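Local coordinates for purine-binding protein BAB2_0673 (Brucella melitensis biovar Abortus, PDB 3S99) that binds adenine, probably also other purines such as guanine, and may serve an ABC-type system for their uptake, at residues Ile222-Ala236 and Met239-Asp253. Numbering follows the deposited sequence.
Sequences IQVAHDRGIKAFGQA and MIKFAPDTQLTAVVD
T246 sits against H226 and the I230-K231 backbone, where the chain enters strand 247-253 of a Rossmann-like, substrate-binding-protein lobe. Strand 231-236 runs parallel beside it, and helix 220-227 packs against one face of that pair. The threonine hydroxyl, turned between its own N and carbonyl carbon (chi1 54°), comes to the imidazole edge in the ring plane, OG1 lying 3.3 Å from H226 CD2. A water that donates to I230 O also bonds T246 OG1, tying the turn after the helix to the strand. With CG anti to the backbone N (chi1 177°), the H226 ring reaches the 243-246 turn, where P244 CD lies over one face, 4.0 Å from the ring centroid, a CH-pi contact. Deeper in, I222 CG1 touches A243 CB at 3.7 Å.

Backbone bonds then zip the strands together: A232 N bonds T246 O, and A232 O takes L248 N, 2.9 Å away in a nearly straight bond (168°). At the far end A236 N makes a weak, bent bond to V251 O, A236 O faces D253 N, and A236 CB lies 3.6 Å from D253 OD2. The D253 side chain comes within about 3 Å of that of W42, which binds adenine. G234 CA lies 3.4 Å from Q247 OE1; Q247 NE2 is bound by D238, and Q247 OE1 accepts M239 N at 2.9 Å on a lone pair.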
loop_
_atom_site.group_PDB
_atom_site.type_symbol
_atom_site.label_atom_id
_atom_site.label_comp_id
_atom_site.label_asym_id
_atom_site.label_seq_id
_atom_site.Cartn_x
_atom_site.Cartn_y
_atom_site.Cartn_z
ATOM N N ILE A 222 -3.070 14.299 5.110
ATOM C CA ILE A 222 -2.996 15.143 3.921
ATOM C C ILE A 222 -3.819 16.409 4.031
ATOM O O ILE A 222 -3.442 17.422 3.467
ATOM C CB ILE A 222 -3.363 14.387 2.596
ATOM C CG1 ILE A 222 -2.664 15.074 1.412
ATOM C CG2 ILE A 222 -4.868 14.266 2.408
ATOM C CD1 ILE A 222 -2.755 14.350 0.084
ATOM N N GLN A 223 -4.934 16.356 4.759
ATOM C CA GLN A 223 -5.716 17.563 5.023
ATOM C C GLN A 223 -4.955 18.464 5.977
ATOM O O GLN A 223 -4.985 19.679 5.809
ATOM C CB GLN A 223 -7.107 17.238 5.602
ATOM C CG GLN A 223 -8.065 16.567 4.595
ATOM C CD GLN A 223 -9.450 16.294 5.182
ATOM O OE1 GLN A 223 -9.772 15.159 5.552
ATOM N NE2 GLN A 223 -10.266 17.327 5.272
ATOM N N VAL A 224 -4.293 17.893 6.986
ATOM C CA VAL A 224 -3.469 18.723 7.880
ATOM C C VAL A 224 -2.390 19.423 7.057
ATOM O O VAL A 224 -2.200 20.646 7.163
ATOM C CB VAL A 224 -2.780 17.907 8.979
ATOM C CG1 VAL A 224 -1.709 18.747 9.649
ATOM C CG2 VAL A 224 -3.825 17.365 10.025
ATOM N N ALA A 225 -1.683 18.643 6.234
ATOM C CA ALA A 225 -0.647 19.207 5.374
ATOM C C ALA A 225 -1.246 20.308 4.491
ATOM O O ALA A 225 -0.676 21.385 4.374
ATOM C CB ALA A 225 0.017 18.113 4.523
ATOM N N HIS A 226 -2.409 20.054 3.902
ATOM C CA HIS A 226 -3.015 21.046 3.026
ATOM C C HIS A 226 -3.348 22.297 3.832
ATOM O O HIS A 226 -3.007 23.394 3.414
ATOM C CB HIS A 226 -4.289 20.527 2.356
ATOM C CG HIS A 226 -4.968 21.551 1.502
ATOM N ND1 HIS A 226 -6.151 22.159 1.862
ATOM C CD2 HIS A 226 -4.598 22.116 0.327
ATOM C CE1 HIS A 226 -6.498 23.032 0.930
ATOM N NE2 HIS A 226 -5.566 23.034 -0.008
ATOM N N ASP A 227 -3.997 22.110 4.981
ATOM C CA ASP A 227 -4.266 23.212 5.938
ATOM C C ASP A 227 -3.016 24.039 6.253
ATOM O O ASP A 227 -3.121 25.254 6.408
ATOM C CB ASP A 227 -4.869 22.680 7.259
ATOM C CG ASP A 227 -6.333 22.246 7.124
ATOM O OD1 ASP A 227 -6.976 22.603 6.102
ATOM O OD2 ASP A 227 -6.850 21.557 8.055
ATOM N N ARG A 228 -1.840 23.405 6.324
ATOM C CA ARG A 228 -0.574 24.143 6.542
ATOM C C ARG A 228 0.202 24.542 5.258
ATOM O O ARG A 228 1.318 25.059 5.343
ATOM C CB ARG A 228 0.365 23.373 7.495
ATOM C CG ARG A 228 -0.295 22.740 8.770
ATOM C CD ARG A 228 -0.625 23.724 9.888
ATOM N NE ARG A 228 -0.654 23.093 11.229
ATOM C CZ ARG A 228 -1.732 22.571 11.849
ATOM N NH1 ARG A 228 -1.604 22.061 13.063
ATOM N NH2 ARG A 228 -2.934 22.545 11.285
ATOM N N GLY A 229 -0.382 24.339 4.079
ATOM C CA GLY A 229 0.324 24.601 2.812
ATOM C C GLY A 229 1.557 23.733 2.544
ATOM O O GLY A 229 2.449 24.147 1.816
ATOM N N ILE A 230 1.595 22.534 3.135
ATOM C CA ILE A 230 2.705 21.573 2.974
ATOM C C ILE A 230 2.320 20.498 1.965
ATOM O O ILE A 230 1.247 19.908 2.047
ATOM C CB ILE A 230 3.096 20.914 4.345
ATOM C CG1 ILE A 230 3.673 21.979 5.291
ATOM C CG2 ILE A 230 4.089 19.764 4.166
ATOM C CD1 ILE A 230 4.928 22.704 4.731
ATOM N N LYS A 231 3.200 20.280 0.996
ATOM C CA LYS A 231 2.942 19.358 -0.081
ATOM C C LYS A 231 3.093 17.909 0.408
ATOM O O LYS A 231 3.881 17.613 1.315
ATOM C CB LYS A 231 3.830 19.691 -1.292
ATOM C CG LYS A 231 3.473 21.082 -1.900
ATOM C CD LYS A 231 3.998 21.295 -3.309
ATOM C CE LYS A 231 3.490 22.636 -3.964
ATOM N NZ LYS A 231 4.224 23.002 -5.247
ATOM N N ALA A 232 2.307 17.020 -0.170
ATOM C CA ALA A 232 2.167 15.662 0.376
ATOM C C ALA A 232 1.853 14.628 -0.695
ATOM O O ALA A 232 1.502 14.975 -1.830
ATOM C CB ALA A 232 1.050 15.674 1.453
ATOM N N PHE A 233 1.976 13.359 -0.349
ATOM C CA PHE A 233 1.552 12.276 -1.258
ATOM C C PHE A 233 0.310 11.586 -0.705
ATOM O O PHE A 233 0.231 11.291 0.479
ATOM C CB PHE A 233 2.689 11.277 -1.468
ATOM C CG PHE A 233 3.965 11.923 -2.032
ATOM C CD1 PHE A 233 4.087 12.180 -3.389
ATOM C CD2 PHE A 233 5.011 12.281 -1.190
ATOM C CE1 PHE A 233 5.260 12.791 -3.925
ATOM C CE2 PHE A 233 6.184 12.853 -1.697
ATOM C CZ PHE A 233 6.305 13.132 -3.047
ATOM N N GLY A 234 -0.667 11.324 -1.570
ATOM C CA GLY A 234 -1.773 10.469 -1.195
ATOM C C GLY A 234 -1.376 9.014 -1.135
ATOM O O GLY A 234 -0.363 8.602 -1.707
ATOM N N GLN A 235 -2.215 8.231 -0.463
ATOM C CA GLN A 235 -1.938 6.842 -0.179
ATOM C C GLN A 235 -3.116 5.978 -0.549
ATOM O O GLN A 235 -4.213 6.222 -0.061
ATOM C CB GLN A 235 -1.689 6.695 1.332
ATOM C CG GLN A 235 -1.484 5.250 1.878
ATOM C CD GLN A 235 -0.288 4.502 1.339
ATOM O OE1 GLN A 235 0.492 4.999 0.483
ATOM N NE2 GLN A 235 -0.111 3.283 1.856
ATOM N N ALA A 236 -2.879 4.980 -1.393
ATOM C CA ALA A 236 -3.853 3.970 -1.775
ATOM C C ALA A 236 -4.793 4.519 -2.827
ATOM O O ALA A 236 -5.074 3.851 -3.846
ATOM C CB ALA A 236 -4.674 3.483 -0.530
ATOM N N MET A 239 -5.886 11.224 -3.551
ATOM C CA MET A 239 -6.491 12.084 -2.528
ATOM C C MET A 239 -6.497 13.557 -2.896
ATOM O O MET A 239 -6.608 14.424 -2.008
ATOM C CB MET A 239 -5.761 11.917 -1.188
ATOM C CG MET A 239 -5.825 10.520 -0.618
ATOM S SD MET A 239 -4.875 10.377 0.930
ATOM C CE MET A 239 -5.584 8.842 1.543
ATOM N N ILE A 240 -6.408 13.844 -4.192
ATOM C CA ILE A 240 -6.326 15.213 -4.689
ATOM C C ILE A 240 -7.475 16.102 -4.161
ATOM O O ILE A 240 -7.219 17.256 -3.792
ATOM C CB ILE A 240 -6.289 15.252 -6.245
ATOM C CG1 ILE A 240 -5.959 16.660 -6.784
ATOM C CG2 ILE A 240 -7.615 14.744 -6.844
ATOM C CD1 ILE A 240 -4.539 17.130 -6.582
ATOM N N LYS A 241 -8.705 15.567 -4.100
ATOM C CA LYS A 241 -9.863 16.376 -3.679
ATOM C C LYS A 241 -9.694 16.930 -2.263
ATOM O O LYS A 241 -10.234 17.986 -1.956
ATOM C CB LYS A 241 -11.190 15.601 -3.777
ATOM N N PHE A 242 -8.914 16.238 -1.426
ATOM C CA PHE A 242 -8.640 16.689 -0.056
ATOM C C PHE A 242 -7.416 17.615 0.064
ATOM O O PHE A 242 -7.116 18.116 1.146
ATOM C CB PHE A 242 -8.474 15.454 0.849
ATOM C CG PHE A 242 -9.691 14.604 0.904
ATOM C CD1 PHE A 242 -10.712 14.888 1.799
ATOM C CD2 PHE A 242 -9.846 13.545 0.033
ATOM C CE1 PHE A 242 -11.836 14.102 1.848
ATOM C CE2 PHE A 242 -10.967 12.758 0.066
ATOM C CZ PHE A 242 -11.967 13.031 0.962
ATOM N N ALA A 243 -6.703 17.838 -1.043
ATOM C CA ALA A 243 -5.467 18.607 -1.028
ATOM C C ALA A 243 -5.182 19.081 -2.457
ATOM O O ALA A 243 -4.154 18.723 -3.025
ATOM C CB ALA A 243 -4.300 17.740 -0.492
ATOM N N PRO A 244 -6.105 19.872 -3.037
ATOM C CA PRO A 244 -6.104 20.147 -4.471
ATOM C C PRO A 244 -4.855 20.859 -4.959
ATOM O O PRO A 244 -4.405 20.589 -6.053
ATOM C CB PRO A 244 -7.347 21.041 -4.688
ATOM C CG PRO A 244 -8.095 21.056 -3.416
ATOM C CD PRO A 244 -7.170 20.600 -2.323
ATOM N N ASP A 245 -4.310 21.766 -4.165
ATOM C CA ASP A 245 -3.116 22.470 -4.561
ATOM C C ASP A 245 -1.851 21.945 -3.880
ATOM O O ASP A 245 -0.776 22.491 -4.116
ATOM C CB ASP A 245 -3.265 23.992 -4.366
ATOM C CG ASP A 245 -3.525 24.394 -2.924
ATOM O OD1 ASP A 245 -3.892 23.546 -2.090
ATOM O OD2 ASP A 245 -3.375 25.591 -2.628
ATOM N N THR A 246 -1.944 20.870 -3.082
ATOM C CA THR A 246 -0.735 20.388 -2.394
ATOM C C THR A 246 -0.404 18.910 -2.585
ATOM O O THR A 246 0.737 18.514 -2.338
ATOM C CB THR A 246 -0.758 20.716 -0.892
ATOM O OG1 THR A 246 -1.964 20.211 -0.321
ATOM C CG2 THR A 246 -0.648 22.234 -0.664
ATOM N N GLN A 247 -1.349 18.084 -3.037
ATOM C CA GLN A 247 -0.974 16.722 -3.387
ATOM C C GLN A 247 -0.087 16.737 -4.620
ATOM O O GLN A 247 -0.429 17.346 -5.639
ATOM C CB GLN A 247 -2.157 15.786 -3.614
ATOM C CG GLN A 247 -1.675 14.311 -3.802
ATOM C CD GLN A 247 -2.781 13.351 -4.183
ATOM O OE1 GLN A 247 -3.331 12.670 -3.323
ATOM N NE2 GLN A 247 -3.102 13.275 -5.486
ATOM N N LEU A 248 1.037 16.035 -4.538
ATOM C CA LEU A 248 1.989 15.926 -5.660
ATOM C C LEU A 248 1.626 14.751 -6.562
ATOM O O LEU A 248 1.677 14.843 -7.777
ATOM C CB LEU A 248 3.389 15.754 -5.109
ATOM C CG LEU A 248 3.919 16.948 -4.297
ATOM C CD1 LEU A 248 5.068 16.553 -3.388
ATOM C CD2 LEU A 248 4.343 18.089 -5.234
ATOM N N THR A 249 1.268 13.637 -5.943
ATOM C CA THR A 249 0.763 12.452 -6.615
ATOM C C THR A 249 0.381 11.477 -5.507
ATOM O O THR A 249 0.342 11.846 -4.331
ATOM C CB THR A 249 1.811 11.800 -7.597
ATOM O OG1 THR A 249 1.219 10.687 -8.273
ATOM C CG2 THR A 249 3.078 11.348 -6.864
ATOM N N ALA A 250 0.113 10.238 -5.883
ATOM C CA ALA A 250 -0.253 9.203 -4.932
ATOM C C ALA A 250 0.048 7.842 -5.541
ATOM O O ALA A 250 -0.051 7.685 -6.727
ATOM C CB ALA A 250 -1.728 9.295 -4.569
ATOM N N VAL A 251 0.399 6.869 -4.701
ATOM C CA VAL A 251 0.521 5.478 -5.105
ATOM C C VAL A 251 -0.864 4.818 -5.035
ATOM O O VAL A 251 -1.364 4.566 -3.953
ATOM C CB VAL A 251 1.499 4.755 -4.183
ATOM C CG1 VAL A 251 1.752 3.290 -4.661
ATOM C CG2 VAL A 251 2.832 5.522 -4.123
ATOM N N VAL A 252 -1.466 4.531 -6.199
ATOM C CA VAL A 252 -2.850 4.135 -6.285
ATOM C C VAL A 252 -2.895 2.627 -6.464
ATOM O O VAL A 252 -2.157 2.066 -7.259
ATOM C CB VAL A 252 -3.600 4.830 -7.441
ATOM C CG1 VAL A 252 -5.060 4.279 -7.594
ATOM C CG2 VAL A 252 -3.625 6.363 -7.236
ATOM N N ASP A 253 -3.767 1.987 -5.700
ATOM C CA ASP A 253 -3.884 0.530 -5.678
ATOM C C ASP A 253 -5.030 0.177 -6.607
ATOM O O ASP A 253 -6.163 0.587 -6.334
ATOM C CB ASP A 253 -4.234 0.062 -4.273
ATOM C CG ASP A 253 -3.164 0.404 -3.263
ATOM O OD1 ASP A 253 -2.008 0.612 -3.670
ATOM O OD2 ASP A 253 -3.470 0.419 -2.061
HETATM O O HOH W 1 -1.075 18.428 1.334
#